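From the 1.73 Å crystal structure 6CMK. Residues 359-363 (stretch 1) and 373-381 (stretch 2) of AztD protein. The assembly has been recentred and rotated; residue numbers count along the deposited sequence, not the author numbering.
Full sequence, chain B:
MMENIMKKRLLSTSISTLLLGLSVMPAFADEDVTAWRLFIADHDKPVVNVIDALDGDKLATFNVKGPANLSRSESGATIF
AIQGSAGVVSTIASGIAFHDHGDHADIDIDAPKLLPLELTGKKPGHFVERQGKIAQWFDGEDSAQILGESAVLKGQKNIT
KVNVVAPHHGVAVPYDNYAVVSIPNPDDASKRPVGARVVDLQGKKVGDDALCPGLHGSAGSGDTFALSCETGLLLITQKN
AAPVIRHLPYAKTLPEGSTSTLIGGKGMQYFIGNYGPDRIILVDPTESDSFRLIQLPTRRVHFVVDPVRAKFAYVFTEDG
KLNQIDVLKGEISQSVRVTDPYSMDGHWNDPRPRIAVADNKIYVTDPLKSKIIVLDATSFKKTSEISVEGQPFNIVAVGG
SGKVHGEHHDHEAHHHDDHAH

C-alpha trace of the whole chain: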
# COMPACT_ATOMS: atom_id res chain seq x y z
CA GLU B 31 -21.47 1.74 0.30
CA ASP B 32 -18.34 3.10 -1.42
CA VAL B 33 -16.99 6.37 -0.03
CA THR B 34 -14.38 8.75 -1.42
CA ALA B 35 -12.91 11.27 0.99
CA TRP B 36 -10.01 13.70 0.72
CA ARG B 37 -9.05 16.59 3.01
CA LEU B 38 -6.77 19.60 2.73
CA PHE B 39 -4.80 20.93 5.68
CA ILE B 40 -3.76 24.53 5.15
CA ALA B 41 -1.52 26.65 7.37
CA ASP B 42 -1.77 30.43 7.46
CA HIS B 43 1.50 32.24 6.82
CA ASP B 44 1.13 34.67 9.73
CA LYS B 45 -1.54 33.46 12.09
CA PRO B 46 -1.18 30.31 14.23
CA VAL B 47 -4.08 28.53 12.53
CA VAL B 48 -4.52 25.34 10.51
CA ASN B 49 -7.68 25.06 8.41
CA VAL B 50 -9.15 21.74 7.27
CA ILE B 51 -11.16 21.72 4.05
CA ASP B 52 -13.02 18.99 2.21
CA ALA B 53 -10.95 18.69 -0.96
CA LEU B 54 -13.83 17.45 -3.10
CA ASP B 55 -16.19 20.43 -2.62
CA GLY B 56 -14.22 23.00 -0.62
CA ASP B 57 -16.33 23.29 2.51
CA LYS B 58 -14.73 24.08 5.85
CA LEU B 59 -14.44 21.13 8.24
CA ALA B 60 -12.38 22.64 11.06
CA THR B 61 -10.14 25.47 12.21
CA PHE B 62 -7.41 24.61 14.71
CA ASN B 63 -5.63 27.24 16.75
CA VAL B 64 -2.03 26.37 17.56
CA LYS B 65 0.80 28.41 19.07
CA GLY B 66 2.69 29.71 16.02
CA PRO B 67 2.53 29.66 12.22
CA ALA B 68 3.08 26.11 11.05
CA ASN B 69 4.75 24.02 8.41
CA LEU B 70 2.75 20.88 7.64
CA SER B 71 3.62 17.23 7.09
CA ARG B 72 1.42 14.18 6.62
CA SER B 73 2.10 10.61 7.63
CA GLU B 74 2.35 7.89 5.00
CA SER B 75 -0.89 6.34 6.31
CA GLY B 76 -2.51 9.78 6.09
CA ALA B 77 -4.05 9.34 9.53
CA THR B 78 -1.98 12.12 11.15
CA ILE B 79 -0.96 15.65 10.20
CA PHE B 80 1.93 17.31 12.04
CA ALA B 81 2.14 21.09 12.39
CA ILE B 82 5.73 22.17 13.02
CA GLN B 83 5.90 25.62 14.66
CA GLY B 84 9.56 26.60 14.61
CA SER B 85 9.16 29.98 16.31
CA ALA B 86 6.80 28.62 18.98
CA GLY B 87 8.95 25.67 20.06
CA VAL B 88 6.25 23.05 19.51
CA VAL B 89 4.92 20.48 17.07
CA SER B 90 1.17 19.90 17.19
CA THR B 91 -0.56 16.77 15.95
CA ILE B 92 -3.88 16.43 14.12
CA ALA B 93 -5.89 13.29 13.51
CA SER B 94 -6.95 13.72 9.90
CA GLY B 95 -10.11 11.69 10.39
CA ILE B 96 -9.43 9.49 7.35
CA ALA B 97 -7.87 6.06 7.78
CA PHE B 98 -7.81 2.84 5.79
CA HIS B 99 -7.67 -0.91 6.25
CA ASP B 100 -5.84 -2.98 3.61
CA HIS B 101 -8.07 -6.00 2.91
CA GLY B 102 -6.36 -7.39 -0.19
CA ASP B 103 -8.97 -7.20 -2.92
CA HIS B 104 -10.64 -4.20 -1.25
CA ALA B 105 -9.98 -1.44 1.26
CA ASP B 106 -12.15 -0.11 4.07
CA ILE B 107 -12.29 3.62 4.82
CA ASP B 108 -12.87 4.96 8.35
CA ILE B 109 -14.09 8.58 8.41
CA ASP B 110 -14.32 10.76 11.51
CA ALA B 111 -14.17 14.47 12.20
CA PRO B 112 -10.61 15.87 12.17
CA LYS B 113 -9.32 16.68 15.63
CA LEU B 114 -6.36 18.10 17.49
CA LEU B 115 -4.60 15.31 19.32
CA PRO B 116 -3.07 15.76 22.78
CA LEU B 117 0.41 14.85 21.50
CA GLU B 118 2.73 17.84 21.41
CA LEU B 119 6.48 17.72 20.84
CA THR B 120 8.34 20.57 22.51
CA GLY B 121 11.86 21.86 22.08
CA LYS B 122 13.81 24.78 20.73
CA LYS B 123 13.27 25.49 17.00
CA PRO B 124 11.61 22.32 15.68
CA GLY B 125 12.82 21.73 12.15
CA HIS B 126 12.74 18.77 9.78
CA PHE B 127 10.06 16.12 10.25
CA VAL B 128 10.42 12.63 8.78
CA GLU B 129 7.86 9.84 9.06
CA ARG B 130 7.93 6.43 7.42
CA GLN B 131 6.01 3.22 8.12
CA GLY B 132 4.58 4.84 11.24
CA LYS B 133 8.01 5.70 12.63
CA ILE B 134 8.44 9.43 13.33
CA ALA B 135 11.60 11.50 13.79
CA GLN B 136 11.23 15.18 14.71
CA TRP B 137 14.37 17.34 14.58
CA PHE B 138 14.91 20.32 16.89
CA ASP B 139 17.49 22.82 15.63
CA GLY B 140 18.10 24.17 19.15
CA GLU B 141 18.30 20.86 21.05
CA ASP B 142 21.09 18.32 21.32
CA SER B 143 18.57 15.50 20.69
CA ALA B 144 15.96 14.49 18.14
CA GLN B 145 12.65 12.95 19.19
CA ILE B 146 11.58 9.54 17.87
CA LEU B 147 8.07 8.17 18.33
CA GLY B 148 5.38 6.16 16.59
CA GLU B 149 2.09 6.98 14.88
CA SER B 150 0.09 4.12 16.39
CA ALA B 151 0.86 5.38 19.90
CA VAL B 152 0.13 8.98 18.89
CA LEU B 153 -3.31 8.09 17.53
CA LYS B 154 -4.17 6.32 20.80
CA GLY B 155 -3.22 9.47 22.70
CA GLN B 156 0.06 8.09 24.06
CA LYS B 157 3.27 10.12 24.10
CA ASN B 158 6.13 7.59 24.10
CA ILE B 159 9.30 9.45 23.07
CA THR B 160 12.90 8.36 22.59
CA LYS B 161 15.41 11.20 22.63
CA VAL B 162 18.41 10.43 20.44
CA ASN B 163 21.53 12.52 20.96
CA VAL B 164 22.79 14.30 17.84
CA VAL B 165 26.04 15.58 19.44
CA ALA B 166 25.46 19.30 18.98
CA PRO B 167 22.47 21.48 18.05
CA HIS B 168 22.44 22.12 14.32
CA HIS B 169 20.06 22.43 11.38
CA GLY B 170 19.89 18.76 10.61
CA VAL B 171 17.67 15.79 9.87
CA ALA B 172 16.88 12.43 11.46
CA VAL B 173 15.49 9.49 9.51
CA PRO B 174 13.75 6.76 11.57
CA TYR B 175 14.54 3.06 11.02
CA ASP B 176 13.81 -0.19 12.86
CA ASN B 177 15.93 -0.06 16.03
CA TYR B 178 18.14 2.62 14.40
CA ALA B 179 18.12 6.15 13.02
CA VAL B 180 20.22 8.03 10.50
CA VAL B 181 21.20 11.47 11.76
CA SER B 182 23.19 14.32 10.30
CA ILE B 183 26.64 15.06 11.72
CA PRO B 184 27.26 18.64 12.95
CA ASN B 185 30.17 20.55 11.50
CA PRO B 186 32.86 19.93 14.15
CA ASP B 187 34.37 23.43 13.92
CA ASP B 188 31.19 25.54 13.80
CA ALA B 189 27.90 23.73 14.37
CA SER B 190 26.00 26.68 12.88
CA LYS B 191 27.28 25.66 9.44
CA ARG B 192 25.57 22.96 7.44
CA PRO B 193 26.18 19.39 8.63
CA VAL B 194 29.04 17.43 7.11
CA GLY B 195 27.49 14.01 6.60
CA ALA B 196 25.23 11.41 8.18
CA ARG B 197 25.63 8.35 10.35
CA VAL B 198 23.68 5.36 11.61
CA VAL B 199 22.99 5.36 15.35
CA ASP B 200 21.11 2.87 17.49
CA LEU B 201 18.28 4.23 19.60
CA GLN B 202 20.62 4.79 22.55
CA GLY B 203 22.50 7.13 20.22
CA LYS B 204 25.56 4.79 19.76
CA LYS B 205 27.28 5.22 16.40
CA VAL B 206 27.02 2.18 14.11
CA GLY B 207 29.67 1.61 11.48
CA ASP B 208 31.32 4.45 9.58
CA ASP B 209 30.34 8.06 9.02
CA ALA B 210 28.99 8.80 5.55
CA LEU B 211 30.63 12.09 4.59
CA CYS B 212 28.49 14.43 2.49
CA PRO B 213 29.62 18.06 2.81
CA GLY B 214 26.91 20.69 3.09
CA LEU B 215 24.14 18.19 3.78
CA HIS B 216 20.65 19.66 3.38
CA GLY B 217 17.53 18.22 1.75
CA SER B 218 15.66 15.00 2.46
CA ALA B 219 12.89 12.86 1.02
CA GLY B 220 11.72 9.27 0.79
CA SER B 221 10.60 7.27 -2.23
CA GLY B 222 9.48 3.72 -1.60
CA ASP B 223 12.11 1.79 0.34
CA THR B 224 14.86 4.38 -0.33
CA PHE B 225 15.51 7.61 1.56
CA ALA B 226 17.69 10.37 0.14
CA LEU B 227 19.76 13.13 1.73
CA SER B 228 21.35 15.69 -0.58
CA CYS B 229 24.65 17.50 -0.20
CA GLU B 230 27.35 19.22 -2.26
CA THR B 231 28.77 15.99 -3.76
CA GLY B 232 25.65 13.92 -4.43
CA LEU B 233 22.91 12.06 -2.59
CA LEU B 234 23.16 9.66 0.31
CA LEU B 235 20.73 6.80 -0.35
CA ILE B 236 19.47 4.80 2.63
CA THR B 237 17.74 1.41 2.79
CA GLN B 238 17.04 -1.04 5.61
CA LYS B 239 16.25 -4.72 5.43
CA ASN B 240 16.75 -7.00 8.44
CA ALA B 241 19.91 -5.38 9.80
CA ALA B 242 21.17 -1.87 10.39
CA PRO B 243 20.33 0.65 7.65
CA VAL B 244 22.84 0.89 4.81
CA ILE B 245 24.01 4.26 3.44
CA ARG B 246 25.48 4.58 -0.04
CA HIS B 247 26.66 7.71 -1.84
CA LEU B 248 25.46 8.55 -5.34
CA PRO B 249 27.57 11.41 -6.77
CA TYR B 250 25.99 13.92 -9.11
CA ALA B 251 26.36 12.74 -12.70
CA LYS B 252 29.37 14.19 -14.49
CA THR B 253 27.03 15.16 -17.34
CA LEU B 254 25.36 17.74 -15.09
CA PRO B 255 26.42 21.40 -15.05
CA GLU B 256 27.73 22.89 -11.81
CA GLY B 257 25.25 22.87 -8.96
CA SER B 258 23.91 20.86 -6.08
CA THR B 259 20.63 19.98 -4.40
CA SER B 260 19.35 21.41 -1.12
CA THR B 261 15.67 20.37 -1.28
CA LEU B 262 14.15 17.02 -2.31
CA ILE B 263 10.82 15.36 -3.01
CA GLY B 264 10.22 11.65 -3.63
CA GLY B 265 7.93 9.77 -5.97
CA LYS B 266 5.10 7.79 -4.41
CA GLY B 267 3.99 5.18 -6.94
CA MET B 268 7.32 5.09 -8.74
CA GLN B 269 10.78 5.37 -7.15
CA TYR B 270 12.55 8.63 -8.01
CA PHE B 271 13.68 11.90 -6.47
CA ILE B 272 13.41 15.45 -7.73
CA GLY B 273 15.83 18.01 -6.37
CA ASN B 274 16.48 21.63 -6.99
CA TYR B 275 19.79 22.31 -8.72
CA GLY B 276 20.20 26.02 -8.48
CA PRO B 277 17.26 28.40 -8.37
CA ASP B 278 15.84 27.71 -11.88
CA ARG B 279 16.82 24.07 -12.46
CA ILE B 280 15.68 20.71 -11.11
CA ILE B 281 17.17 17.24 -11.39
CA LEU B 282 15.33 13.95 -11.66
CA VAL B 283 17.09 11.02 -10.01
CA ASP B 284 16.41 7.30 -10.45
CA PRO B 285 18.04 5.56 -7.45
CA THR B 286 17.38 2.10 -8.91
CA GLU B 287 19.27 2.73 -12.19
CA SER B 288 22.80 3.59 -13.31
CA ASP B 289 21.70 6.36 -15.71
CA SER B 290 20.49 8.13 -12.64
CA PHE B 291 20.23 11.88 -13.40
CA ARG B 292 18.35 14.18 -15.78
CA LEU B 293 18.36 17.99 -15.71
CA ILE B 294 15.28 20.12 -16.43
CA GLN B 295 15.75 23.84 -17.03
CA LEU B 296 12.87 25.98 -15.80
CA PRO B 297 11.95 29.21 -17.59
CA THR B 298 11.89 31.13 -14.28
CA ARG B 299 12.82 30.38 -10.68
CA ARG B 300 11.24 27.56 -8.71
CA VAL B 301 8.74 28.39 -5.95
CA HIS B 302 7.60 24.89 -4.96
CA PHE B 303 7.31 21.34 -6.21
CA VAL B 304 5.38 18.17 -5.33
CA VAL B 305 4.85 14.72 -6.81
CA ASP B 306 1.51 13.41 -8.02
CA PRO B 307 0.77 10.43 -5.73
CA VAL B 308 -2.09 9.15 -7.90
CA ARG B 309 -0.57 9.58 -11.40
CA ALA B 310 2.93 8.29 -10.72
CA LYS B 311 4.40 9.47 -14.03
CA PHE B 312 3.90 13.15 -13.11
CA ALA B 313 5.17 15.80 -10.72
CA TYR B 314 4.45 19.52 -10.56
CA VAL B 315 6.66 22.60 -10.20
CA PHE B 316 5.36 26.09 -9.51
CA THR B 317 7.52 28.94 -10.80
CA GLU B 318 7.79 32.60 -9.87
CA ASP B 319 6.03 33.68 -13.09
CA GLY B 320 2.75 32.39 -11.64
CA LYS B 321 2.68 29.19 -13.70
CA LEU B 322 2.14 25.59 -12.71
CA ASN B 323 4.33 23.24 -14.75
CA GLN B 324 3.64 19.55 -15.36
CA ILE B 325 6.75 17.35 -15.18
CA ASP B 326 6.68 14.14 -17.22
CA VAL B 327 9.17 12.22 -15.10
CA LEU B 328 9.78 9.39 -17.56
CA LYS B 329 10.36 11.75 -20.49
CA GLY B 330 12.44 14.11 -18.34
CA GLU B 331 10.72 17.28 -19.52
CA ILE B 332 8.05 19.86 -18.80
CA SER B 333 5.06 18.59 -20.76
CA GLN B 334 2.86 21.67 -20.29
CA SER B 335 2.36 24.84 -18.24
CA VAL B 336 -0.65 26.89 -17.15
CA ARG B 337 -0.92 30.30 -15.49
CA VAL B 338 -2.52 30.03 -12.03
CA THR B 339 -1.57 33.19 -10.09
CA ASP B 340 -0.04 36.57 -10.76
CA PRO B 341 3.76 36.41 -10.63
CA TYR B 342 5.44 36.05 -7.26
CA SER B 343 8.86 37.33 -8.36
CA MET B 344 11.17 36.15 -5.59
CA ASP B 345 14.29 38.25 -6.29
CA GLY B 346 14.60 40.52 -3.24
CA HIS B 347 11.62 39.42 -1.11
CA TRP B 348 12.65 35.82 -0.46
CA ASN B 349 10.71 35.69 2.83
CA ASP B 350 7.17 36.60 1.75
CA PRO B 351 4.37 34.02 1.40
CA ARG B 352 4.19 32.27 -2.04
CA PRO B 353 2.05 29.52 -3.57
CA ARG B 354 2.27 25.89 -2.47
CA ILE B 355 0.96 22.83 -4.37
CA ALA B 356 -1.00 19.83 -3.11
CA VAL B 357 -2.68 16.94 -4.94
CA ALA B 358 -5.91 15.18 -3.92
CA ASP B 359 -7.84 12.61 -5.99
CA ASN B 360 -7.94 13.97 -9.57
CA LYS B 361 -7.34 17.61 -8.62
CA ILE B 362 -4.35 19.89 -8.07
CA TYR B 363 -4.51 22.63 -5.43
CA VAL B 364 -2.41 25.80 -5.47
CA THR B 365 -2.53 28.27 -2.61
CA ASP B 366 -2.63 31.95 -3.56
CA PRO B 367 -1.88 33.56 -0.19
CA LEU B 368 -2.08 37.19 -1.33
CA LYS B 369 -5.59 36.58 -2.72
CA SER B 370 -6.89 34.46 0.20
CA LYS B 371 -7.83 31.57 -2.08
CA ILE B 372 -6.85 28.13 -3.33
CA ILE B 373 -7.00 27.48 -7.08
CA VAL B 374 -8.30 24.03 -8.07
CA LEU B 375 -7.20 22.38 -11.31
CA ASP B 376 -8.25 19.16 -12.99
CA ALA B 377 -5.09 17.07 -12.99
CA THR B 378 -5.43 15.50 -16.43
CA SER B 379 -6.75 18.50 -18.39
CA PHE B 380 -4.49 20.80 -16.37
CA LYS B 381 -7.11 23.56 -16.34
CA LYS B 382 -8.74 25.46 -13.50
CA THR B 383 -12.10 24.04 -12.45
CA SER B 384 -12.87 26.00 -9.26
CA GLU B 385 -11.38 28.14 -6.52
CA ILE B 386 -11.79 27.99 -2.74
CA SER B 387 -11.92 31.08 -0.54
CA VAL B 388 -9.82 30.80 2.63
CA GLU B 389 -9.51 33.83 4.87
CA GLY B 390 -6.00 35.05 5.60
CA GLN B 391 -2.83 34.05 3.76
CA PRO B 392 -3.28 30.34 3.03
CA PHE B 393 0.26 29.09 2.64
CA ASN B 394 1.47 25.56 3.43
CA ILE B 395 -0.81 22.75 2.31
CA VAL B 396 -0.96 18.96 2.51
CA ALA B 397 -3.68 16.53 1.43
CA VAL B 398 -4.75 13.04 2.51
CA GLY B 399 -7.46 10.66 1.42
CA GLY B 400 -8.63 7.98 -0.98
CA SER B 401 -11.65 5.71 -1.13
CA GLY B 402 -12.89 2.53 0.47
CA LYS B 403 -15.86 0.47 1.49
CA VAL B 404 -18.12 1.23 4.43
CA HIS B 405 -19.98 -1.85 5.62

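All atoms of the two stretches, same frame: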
# COMPACT_ATOMS: atom_id res chain seq x y z
N ASP B 359 -6.97 13.30 -5.04
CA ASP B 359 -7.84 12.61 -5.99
C ASP B 359 -7.41 13.02 -7.40
O ASP B 359 -6.24 12.81 -7.75
CB ASP B 359 -9.30 12.91 -5.63
CG ASP B 359 -10.26 11.88 -6.19
OD1 ASP B 359 -9.82 10.76 -6.52
OD2 ASP B 359 -11.47 12.18 -6.29
N ASN B 360 -8.29 13.60 -8.21
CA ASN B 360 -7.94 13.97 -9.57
C ASN B 360 -7.81 15.49 -9.72
O ASN B 360 -8.06 16.04 -10.80
CB ASN B 360 -8.97 13.41 -10.54
CG ASN B 360 -9.02 11.89 -10.49
OD1 ASN B 360 -8.02 11.23 -10.19
ND2 ASN B 360 -10.20 11.33 -10.77
N LYS B 361 -7.42 16.16 -8.64
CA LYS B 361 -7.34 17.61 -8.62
C LYS B 361 -5.99 18.06 -8.06
O LYS B 361 -5.38 17.39 -7.21
CB LYS B 361 -8.46 18.22 -7.77
CG LYS B 361 -9.83 18.05 -8.38
CD LYS B 361 -10.91 18.46 -7.40
CE LYS B 361 -12.25 18.65 -8.09
NZ LYS B 361 -13.24 19.31 -7.20
N ILE B 362 -5.55 19.21 -8.54
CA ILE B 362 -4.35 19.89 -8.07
C ILE B 362 -4.78 21.18 -7.40
O ILE B 362 -5.67 21.89 -7.90
CB ILE B 362 -3.38 20.17 -9.23
CG1 ILE B 362 -3.01 18.87 -9.96
CG2 ILE B 362 -2.11 20.83 -8.68
CD1 ILE B 362 -2.33 19.13 -11.29
N TYR B 363 -4.15 21.49 -6.27
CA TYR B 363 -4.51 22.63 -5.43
C TYR B 363 -3.30 23.53 -5.28
O TYR B 363 -2.22 23.07 -4.92
CB TYR B 363 -5.01 22.17 -4.06
CG TYR B 363 -6.21 21.28 -4.14
CD1 TYR B 363 -6.07 19.94 -4.47
CD2 TYR B 363 -7.49 21.79 -3.94
CE1 TYR B 363 -7.16 19.12 -4.59
CE2 TYR B 363 -8.60 20.96 -4.05
CZ TYR B 363 -8.41 19.63 -4.37
OH TYR B 363 -9.51 18.79 -4.48
N ILE B 373 -6.57 27.79 -5.72
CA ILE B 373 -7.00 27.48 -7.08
C ILE B 373 -7.05 25.96 -7.23
O ILE B 373 -6.15 25.25 -6.77
CB ILE B 373 -6.05 28.09 -8.12
CG1 ILE B 373 -5.82 29.58 -7.86
CG2 ILE B 373 -6.59 27.85 -9.53
CD1 ILE B 373 -7.08 30.39 -7.64
N VAL B 374 -8.10 25.46 -7.88
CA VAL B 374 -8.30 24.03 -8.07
C VAL B 374 -8.24 23.72 -9.55
O VAL B 374 -8.98 24.31 -10.35
CB VAL B 374 -9.65 23.55 -7.48
CG1 VAL B 374 -9.75 22.04 -7.55
CG2 VAL B 374 -9.82 24.03 -6.05
N LEU B 375 -7.36 22.79 -9.93
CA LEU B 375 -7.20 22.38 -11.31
C LEU B 375 -7.53 20.91 -11.47
O LEU B 375 -7.23 20.09 -10.59
CB LEU B 375 -5.77 22.60 -11.82
CG LEU B 375 -5.26 24.04 -11.81
CD1 LEU B 375 -4.53 24.36 -10.51
CD2 LEU B 375 -4.36 24.24 -13.01
N ASP B 376 -8.11 20.56 -12.61
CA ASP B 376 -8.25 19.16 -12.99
C ASP B 376 -6.88 18.63 -13.39
O ASP B 376 -6.18 19.24 -14.21
CB ASP B 376 -9.24 19.02 -14.14
CG ASP B 376 -9.38 17.58 -14.60
OD1 ASP B 376 -10.07 16.80 -13.92
OD2 ASP B 376 -8.79 17.23 -15.64
N ALA B 377 -6.48 17.50 -12.82
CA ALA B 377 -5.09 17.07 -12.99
C ALA B 377 -4.78 16.66 -14.42
O ALA B 377 -3.67 16.91 -14.91
CB ALA B 377 -4.77 15.91 -12.05
N THR B 378 -5.73 16.04 -15.11
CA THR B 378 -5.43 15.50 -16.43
C THR B 378 -5.58 16.55 -17.52
O THR B 378 -4.72 16.63 -18.41
CB THR B 378 -6.32 14.29 -16.72
OG1 THR B 378 -7.70 14.65 -16.62
CG2 THR B 378 -6.01 13.17 -15.72
N SER B 379 -6.61 17.40 -17.44
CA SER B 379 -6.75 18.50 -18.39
C SER B 379 -5.84 19.66 -18.05
O SER B 379 -5.51 20.48 -18.92
CB SER B 379 -8.20 18.99 -18.43
OG SER B 379 -8.50 19.81 -17.31
N PHE B 380 -5.42 19.77 -16.79
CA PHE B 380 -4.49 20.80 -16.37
C PHE B 380 -5.09 22.19 -16.57
O PHE B 380 -4.41 23.13 -16.99
CB PHE B 380 -3.16 20.67 -17.10
CG PHE B 380 -1.96 21.00 -16.25
CD1 PHE B 380 -1.66 20.24 -15.14
CD2 PHE B 380 -1.12 22.05 -16.58
CE1 PHE B 380 -0.56 20.53 -14.36
CE2 PHE B 380 -0.01 22.34 -15.81
CZ PHE B 380 0.27 21.58 -14.70
N LYS B 381 -6.39 22.31 -16.26
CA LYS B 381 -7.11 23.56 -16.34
C LYS B 381 -7.88 23.81 -15.05
O LYS B 381 -8.34 22.88 -14.39
CB LYS B 381 -8.08 23.56 -17.52
CG LYS B 381 -7.42 23.12 -18.81
CD LYS B 381 -8.28 23.38 -20.02
CE LYS B 381 -7.60 22.87 -21.29
NZ LYS B 381 -6.12 23.09 -21.27
O HOH W 1 -10.91 16.95 -11.55

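Ile 362 lies at the centre of the contact between these two antiparallel strands, and of all the residues in either stretch it has the most surface covered by the other. Its side chain shares one face of the sheet with that of Leu 375, its cross-strand partner, and CB of Ile 362 lies 4.3 Å from CB of Leu 375. With chi1 in m and chi2 in t, the isoleucine extends its longer branch past the end of the opposite strand. There CG1 of Ile 362 comes within 4.0 Å of CB of Ala 377, and CD1 of Ile 362 reaches CE1 of Phe 380 at 3.8 Å. A branched, wholly apolar side chain suits this buried place, since it fills space beside three neighbours and leaves no polar group to satisfy. Ala 377 points its CB toward the first stretch, and its single methyl lets the isoleucine lie close. The CA-to-CB bond of Phe 380 is directed away from the first stretch, yet its ring comes back to it, and the meeting of its CE1 with CD1 of Ile 362 is an apolar contact that suits a buried phenylalanine.

The other face carries Lys 361, Tyr 363, Val 374 and Asp 376. Here the valine is the common neighbour: CG1 of Val 374 lies 3.8 Å from CE2 of Tyr 363 and also 3.8 Å from CD of Lys 361. Beta-branched valine is at home in a strand, and its compact side chain offers a methyl to both. The tyrosine ring supplies apolar surface here, while its hydroxyl is hydrogen-bonded elsewhere in the structure. Lys 361 plays a similar double part, for its extended methylene chain packs on the valine and its NZ finds a partner elsewhere.

Beneath the side chains, the backbone sets the register. Ile 362 and Leu 375 form a hydrogen-bonded pair: N of Ile 362 donates to O of Leu 375 and N of Leu 375 donates to O of Ile 362, each at 2.8 Å and nearly straight. The flanking pairs, Lys 361 with Asp 376 and Tyr 363 with Val 374, are non-hydrogen-bonded, and CA-H...O contacts accompany the ladder. CA of Lys 361 approaches O of Leu 375 at 3.2 Å, and CA of Tyr 363 approaches O of Ile 373 at 3.4 Å.

Toward the polar edge, one more hydrogen bond continues the pairing beyond the strands, from N of Ala 377 to O of Asn 360 at 3.0 Å. O of Asn 360 also accepts from a water whose oxygen is 3.1 Å away, and the same water oxygen donates to OD1 of Asp 376 at 2.5 Å, so the solvent molecule links the stretches where both residues are partly exposed. Asp 376 suits this position because its carboxylate serves two sides. While OD1 holds the water, OD2 of Asp 376 accepts from N of Ser 379 at 2.8 Å and, weakly, from N of Thr 378 at 3.3 Å, steadying the turn. A backbone bond from N of Phe 380 to O of Asp 376, 2.7 Å, also spans this turn.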